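Local coordinates for ferritin (Pseudo-nitzschia multiseries, PDB 4IWK), which probably oxidises ferrous iron at a ferroxidase centre and stores the product as ferric mineral inside a shell of 24 subunits, at residues Ala40-Glu45 and Asp86-Ile91; Asp7-Gln12 and Ile65-Gln70. All blocks are in the same frame, centred on the assembly; numbering follows the deposited sequence.

Interaction 1. Residues Ala40-Glu45 and Asp86-Ile91; sequences AYMLAE and DVWQSI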
loop_
_atom_site.group_PDB
_atom_site.type_symbol
_atom_site.label_atom_id
_atom_site.label_comp_id
_atom_site.label_asym_id
_atom_site.label_seq_id
_atom_site.Cartn_x
_atom_site.Cartn_y
_atom_site.Cartn_z
ATOM N N ALA A 40 -4.922 -35.631 23.670
ATOM C CA ALA A 40 -4.054 -34.482 23.206
ATOM C C ALA A 40 -3.703 -33.571 24.364
ATOM O O ALA A 40 -2.545 -33.105 24.402
ATOM C CB ALA A 40 -4.831 -33.711 22.127
ATOM N N TYR A 41 -4.612 -33.415 25.357
ATOM C CA TYR A 41 -4.293 -32.661 26.559
ATOM C C TYR A 41 -3.129 -33.347 27.255
ATOM O O TYR A 41 -2.178 -32.663 27.700
ATOM C CB TYR A 41 -5.518 -32.513 27.416
ATOM C CG TYR A 41 -5.333 -31.563 28.573
ATOM C CD1 TYR A 41 -5.915 -30.273 28.531
ATOM C CD2 TYR A 41 -4.693 -31.970 29.757
ATOM C CE1 TYR A 41 -5.790 -29.422 29.580
ATOM C CE2 TYR A 41 -4.519 -31.069 30.796
ATOM C CZ TYR A 41 -5.070 -29.831 30.706
ATOM O OH TYR A 41 -4.925 -28.984 31.801
ATOM N N MET A 42 -3.237 -34.647 27.426
ATOM C CA MET A 42 -2.152 -35.370 28.176
ATOM C C MET A 42 -0.799 -35.251 27.405
ATOM O O MET A 42 0.273 -35.100 28.053
ATOM C CB MET A 42 -2.529 -36.847 28.415
ATOM C CG MET A 42 -3.807 -37.025 29.256
ATOM S SD MET A 42 -3.540 -36.324 30.916
ATOM C CE MET A 42 -5.109 -36.559 31.834
ATOM N N LEU A 43 -0.829 -35.390 26.084
ATOM C CA LEU A 43 0.412 -35.228 25.311
ATOM C C LEU A 43 1.060 -33.831 25.479
ATOM O O LEU A 43 2.274 -33.755 25.619
ATOM C CB LEU A 43 0.082 -35.653 23.849
ATOM C CG LEU A 43 1.293 -35.943 23.070
ATOM C CD1 LEU A 43 1.799 -37.322 23.527
ATOM C CD2 LEU A 43 0.703 -36.009 21.656
ATOM N N ALA A 44 0.233 -32.768 25.518
ATOM C CA ALA A 44 0.763 -31.421 25.674
ATOM C C ALA A 44 1.387 -31.354 27.069
ATOM O O ALA A 44 2.462 -30.779 27.205
ATOM C CB ALA A 44 -0.376 -30.399 25.477
ATOM N N GLU A 45 0.713 -31.886 28.092
ATOM C CA GLU A 45 1.359 -31.878 29.389
ATOM C C GLU A 45 2.589 -32.746 29.481
ATOM O O GLU A 45 3.518 -32.350 30.268
ATOM C CB GLU A 45 0.427 -32.465 30.450
ATOM C CG GLU A 45 -0.710 -31.519 30.780
ATOM C CD GLU A 45 -0.145 -30.324 31.510
ATOM O OE1 GLU A 45 0.806 -30.474 32.336
ATOM O OE2 GLU A 45 -0.662 -29.257 31.167
ATOM N N ASP A 86 -10.564 -42.458 36.511
ATOM C CA ASP A 86 -9.413 -43.035 37.145
ATOM C C ASP A 86 -8.153 -42.322 36.643
ATOM O O ASP A 86 -7.200 -42.113 37.420
ATOM C CB ASP A 86 -9.264 -44.520 36.746
ATOM C CG ASP A 86 -10.387 -45.420 37.298
ATOM O OD1 ASP A 86 -11.008 -45.053 38.328
ATOM O OD2 ASP A 86 -10.565 -46.532 36.729
ATOM N N VAL A 87 -8.090 -42.073 35.350
ATOM C CA VAL A 87 -6.882 -41.471 34.782
ATOM C C VAL A 87 -6.723 -40.019 35.376
ATOM O O VAL A 87 -5.649 -39.674 35.866
ATOM C CB VAL A 87 -6.978 -41.318 33.258
ATOM C CG1 VAL A 87 -5.597 -40.823 32.732
ATOM C CG2 VAL A 87 -7.246 -42.723 32.645
ATOM N N TRP A 88 -7.789 -39.207 35.301
ATOM C CA TRP A 88 -7.667 -37.842 35.843
ATOM C C TRP A 88 -7.318 -37.808 37.323
ATOM O O TRP A 88 -6.600 -36.972 37.778
ATOM C CB TRP A 88 -8.960 -37.096 35.560
ATOM C CG TRP A 88 -9.065 -36.701 34.072
ATOM C CD1 TRP A 88 -9.816 -37.296 33.129
ATOM C CD2 TRP A 88 -8.337 -35.641 33.421
ATOM N NE1 TRP A 88 -9.666 -36.626 31.915
ATOM C CE2 TRP A 88 -8.715 -35.654 32.077
ATOM C CE3 TRP A 88 -7.402 -34.665 33.883
ATOM C CZ2 TRP A 88 -8.235 -34.720 31.154
ATOM C CZ3 TRP A 88 -6.895 -33.747 32.949
ATOM C CH2 TRP A 88 -7.327 -33.797 31.603
ATOM N N GLN A 89 -7.841 -38.752 38.082
ATOM C CA GLN A 89 -7.488 -38.815 39.505
ATOM C C GLN A 89 -5.994 -39.129 39.712
ATOM O O GLN A 89 -5.295 -38.509 40.537
ATOM C CB GLN A 89 -8.400 -39.912 40.188
ATOM C CG GLN A 89 -7.909 -40.207 41.645
ATOM C CD GLN A 89 -8.243 -39.023 42.608
ATOM O OE1 GLN A 89 -9.295 -38.425 42.461
ATOM N NE2 GLN A 89 -7.321 -38.661 43.527
ATOM N N SER A 90 -5.474 -40.027 38.878
ATOM C CA SER A 90 -4.010 -40.253 38.932
ATOM C C SER A 90 -3.207 -39.009 38.522
ATOM O O SER A 90 -2.125 -38.774 39.116
ATOM C CB SER A 90 -3.610 -41.404 38.003
ATOM O OG SER A 90 -4.095 -42.660 38.547
ATOM N N ILE A 91 -3.704 -38.245 37.548
ATOM C CA ILE A 91 -2.955 -37.046 37.106
ATOM C C ILE A 91 -3.046 -36.007 38.253
ATOM O O ILE A 91 -2.065 -35.311 38.533
ATOM C CB ILE A 91 -3.556 -36.493 35.844
ATOM C CG1 ILE A 91 -3.336 -37.538 34.715
ATOM C CG2 ILE A 91 -3.006 -35.132 35.474
ATOM C CD1 ILE A 91 -1.880 -37.856 34.542
#

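Interaction 2. Residues Asp7-Gln12 and Ile65-Gln70; sequences DLFNRQ and IPIELQ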
loop_
_atom_site.group_PDB
_atom_site.type_symbol
_atom_site.label_atom_id
_atom_site.label_comp_id
_atom_site.label_asym_id
_atom_site.label_seq_id
_atom_site.Cartn_x
_atom_site.Cartn_y
_atom_site.Cartn_z
ATOM N N ASP A 7 20.944 -33.263 46.291
ATOM C CA ASP A 7 20.178 -34.484 45.968
ATOM C C ASP A 7 18.749 -34.143 45.573
ATOM O O ASP A 7 18.200 -34.726 44.606
ATOM C CB ASP A 7 20.164 -35.412 47.211
ATOM C CG ASP A 7 21.554 -36.082 47.431
ATOM O OD1 ASP A 7 22.405 -35.939 46.512
ATOM O OD2 ASP A 7 21.892 -36.785 48.463
ATOM N N LEU A 8 18.145 -33.183 46.332
ATOM C CA LEU A 8 16.715 -32.826 46.063
ATOM C C LEU A 8 16.603 -32.109 44.728
ATOM O O LEU A 8 15.590 -32.266 44.022
ATOM C CB LEU A 8 16.087 -31.987 47.178
ATOM C CG LEU A 8 15.849 -32.777 48.510
ATOM C CD1 LEU A 8 15.498 -31.746 49.601
ATOM C CD2 LEU A 8 14.740 -33.794 48.382
ATOM N N PHE A 9 17.620 -31.364 44.359
ATOM C CA PHE A 9 17.595 -30.736 43.026
ATOM C C PHE A 9 17.648 -31.788 41.945
ATOM O O PHE A 9 16.823 -31.810 41.020
ATOM C CB PHE A 9 18.713 -29.678 42.924
ATOM C CG PHE A 9 18.405 -28.589 41.929
ATOM C CD1 PHE A 9 18.010 -27.304 42.384
ATOM C CD2 PHE A 9 18.478 -28.872 40.567
ATOM C CE1 PHE A 9 17.705 -26.304 41.436
ATOM C CE2 PHE A 9 18.190 -27.871 39.631
ATOM C CZ PHE A 9 17.792 -26.614 40.106
ATOM N N ASN A 10 18.581 -32.727 42.054
ATOM C CA ASN A 10 18.664 -33.879 41.170
ATOM C C ASN A 10 17.309 -34.648 41.168
ATOM O O ASN A 10 16.776 -35.012 40.063
ATOM C CB ASN A 10 19.862 -34.739 41.626
ATOM C CG ASN A 10 20.428 -35.602 40.521
ATOM O OD1 ASN A 10 20.456 -36.851 40.627
ATOM N ND2 ASN A 10 20.823 -34.963 39.419
ATOM N N ARG A 11 16.744 -34.927 42.334
ATOM C CA ARG A 11 15.458 -35.633 42.396
ATOM C C ARG A 11 14.328 -34.856 41.621
ATOM O O ARG A 11 13.350 -35.430 41.169
ATOM C CB ARG A 11 15.002 -35.936 43.824
ATOM C CG ARG A 11 15.690 -37.128 44.487
ATOM C CD ARG A 11 15.826 -36.850 45.980
ATOM N NE ARG A 11 15.613 -38.011 46.825
ATOM C CZ ARG A 11 14.633 -38.114 47.721
ATOM N NH1 ARG A 11 13.770 -37.111 47.913
ATOM N NH2 ARG A 11 14.511 -39.223 48.443
ATOM N N GLN A 12 14.419 -33.527 41.622
ATOM C CA GLN A 12 13.328 -32.731 41.033
ATOM C C GLN A 12 13.342 -33.016 39.506
ATOM O O GLN A 12 12.244 -33.111 38.868
ATOM C CB GLN A 12 13.453 -31.194 41.263
ATOM C CG GLN A 12 12.211 -30.446 40.790
ATOM C CD GLN A 12 10.964 -30.868 41.586
ATOM O OE1 GLN A 12 11.088 -31.214 42.770
ATOM N NE2 GLN A 12 9.806 -30.875 40.974
ATOM N N ILE A 65 25.486 -27.178 40.013
ATOM C CA ILE A 65 24.839 -28.233 40.760
ATOM C C ILE A 65 25.002 -29.483 39.841
ATOM O O ILE A 65 24.416 -29.530 38.787
ATOM C CB ILE A 65 23.359 -27.898 41.032
ATOM C CG1 ILE A 65 23.267 -26.678 42.008
ATOM C CG2 ILE A 65 22.622 -29.121 41.626
ATOM C CD1 ILE A 65 21.835 -26.122 42.178
ATOM N N PRO A 66 25.702 -30.500 40.272
ATOM C CA PRO A 66 25.984 -31.550 39.273
ATOM C C PRO A 66 24.708 -32.395 39.075
ATOM O O PRO A 66 24.010 -32.727 40.027
ATOM C CB PRO A 66 27.105 -32.369 39.957
ATOM C CG PRO A 66 27.693 -31.471 40.997
ATOM C CD PRO A 66 26.548 -30.613 41.498
ATOM N N ILE A 67 24.374 -32.716 37.846
ATOM C CA ILE A 67 23.188 -33.477 37.557
ATOM C C ILE A 67 23.657 -34.887 37.166
ATOM O O ILE A 67 24.509 -34.951 36.303
ATOM C CB ILE A 67 22.400 -32.855 36.350
ATOM C CG1 ILE A 67 21.755 -31.511 36.765
ATOM C CG2 ILE A 67 21.285 -33.779 35.882
ATOM C CD1 ILE A 67 20.695 -31.630 37.896
ATOM N N GLU A 68 23.123 -35.897 37.813
ATOM C CA GLU A 68 23.254 -37.298 37.375
ATOM C C GLU A 68 21.821 -37.738 37.046
ATOM O O GLU A 68 20.977 -37.842 37.935
ATOM C CB GLU A 68 23.812 -38.118 38.531
ATOM C CG GLU A 68 24.991 -38.933 38.077
ATOM C CD GLU A 68 26.289 -38.128 38.143
ATOM O OE1 GLU A 68 26.730 -37.753 39.259
ATOM O OE2 GLU A 68 26.873 -37.880 37.082
ATOM N N LEU A 69 21.593 -37.977 35.735
ATOM C CA LEU A 69 20.276 -38.397 35.266
ATOM C C LEU A 69 19.944 -39.782 35.746
ATOM O O LEU A 69 20.784 -40.678 35.617
ATOM C CB LEU A 69 20.207 -38.334 33.706
ATOM C CG LEU A 69 20.317 -36.956 33.001
ATOM C CD1 LEU A 69 20.200 -37.119 31.477
ATOM C CD2 LEU A 69 19.153 -36.086 33.538
ATOM N N GLN A 70 18.832 -39.911 36.403
ATOM C CA GLN A 70 18.370 -41.202 36.930
ATOM C C GLN A 70 17.448 -41.876 35.924
ATOM O O GLN A 70 16.950 -41.262 34.904
ATOM C CB GLN A 70 17.626 -41.099 38.266
ATOM C CG GLN A 70 18.392 -40.212 39.299
ATOM C CD GLN A 70 17.616 -40.067 40.638
ATOM O OE1 GLN A 70 16.668 -39.221 40.861
ATOM N NE2 GLN A 70 18.036 -40.924 41.592
HETATM O O HOH W 1 18.706 -35.594 37.859
#

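Interaction 1. Residues Ala40-Glu45 and Asp86-Ile91
Met42 puts its methyl CE over one face of the Trp88 indole, while Tyr41 meets the same indole at its edge. Met42 CE lies 3.4 Å from the centroid of the six-membered ring and only 5° off the ring normal, a CH-pi contact in which all six ring carbons are at similar range. The sulfur stands farther back: Met42 SD is 4.8 Å from that centroid, an oblique Met-aromatic contact. The methionine chain is bent at chi2, which places SD, and extended beyond it, so that CE points on toward the other helix. There the methyl has a second neighbour. Met42 and Ile91 approach tip to tip, with Met42 CE 3.5 Å from Ile91 CG1; Val87 CG1 is a looser partner of the same methyl. Tyr41 takes another course: its CG is anti to the backbone N (chi1 -171°), and its CD2 and CE2 atoms come up to the indole rim. Tyr41 CD2 is 3.7 Å from Trp88 CH2; the Tyr41 ring and the six-membered ring of Trp88 have centroids 5.6 Å apart and planes at 59°, an oblique aromatic pair. Phe30 and Tyr23 of helix 3-32 also pack on Met42, the Phe30 ring meets that of Trp88 as well, and Ile138 and Leu139 of helix 115-145 touch Trp88. The helices run nearly parallel, with segment axes 13.0 Å apart, far enough for the long side chains to fill the middle. Glu45, one turn after Tyr41, binds an iron ion together with Glu48 and Glu131. The arrangement is that of two parallel, diagonal helices meeting across the interior of the ferritin four-helix bundle, beside its iron site.

Interaction 2. Residues Asp7-Gln12 and Ile65-Gln70
Asn10 O and Glu68 O share a water that donates to both, lying 3.0 Å from Asn10 O and 3.2 Å from Glu68 O. Thr14 OG1 adds a weak hydrogen bond to Asn10 O, so this helical carbonyl also takes polar partners beyond the regular backbone ladder. The contact lays the first part of the long loop between helices 36-62 and 84-111, the connection that crosses the ferritin four-helix bundle from end to end, against the flank of helix 3-32. The amide end of Asn10 rests against the loop backbone, with Asn10 CG 3.5 Å from Glu68 O; the residue has two conformers and the orientation of its amide is doubtful. Phe9, the residue before it, points toward the loop, its CG anti to the backbone N (chi1 -154°). Ile65 and Ile67 treat this ring differently. Ile65 CD1 sits over one face, 4.2 Å from the Phe9 ring centroid and 17° off the normal, a CH-pi contact made by side chains that cross at about a right angle. Ile67 CD1 comes instead to the ring edge, 4.4 Å from Phe9 CD2. Phe56 and Ala60 of helix 36-62 and Leu105 of helix 84-111 also pack on Phe9, so loop and helix close over the same apolar patch. The loop also meets the second subunit: Ile67 packs on Ile28 and Leu69 on Leu24 of that chain. At the far end, Gln70 OE1 is hydrogen-bonded to Thr14 OG1, and it passes 4.1 Å from Arg11 CA.

How the interactions relate
Interactions 1 and 2 lie on opposite sides of the subunit's centre, their own centres 25 Å apart and their nearest atoms about 12 Å apart. The chain ties them together: helix 36-62 carries Tyr41 and Met42 near its start and delivers Ile65 just past its end, and the loop that contains 65-70 returns to helix 84-111, which carries Trp88. Interaction 1 borders the metal site directly, the Tyr41 side chain being about 3 Å from an iron ion. Interaction 2 is more remote, with the Phe9 side chain about 13 Å from a bound iron ion, although Gln12 NE2 is hydrogen-bonded to the iron ligand Glu16.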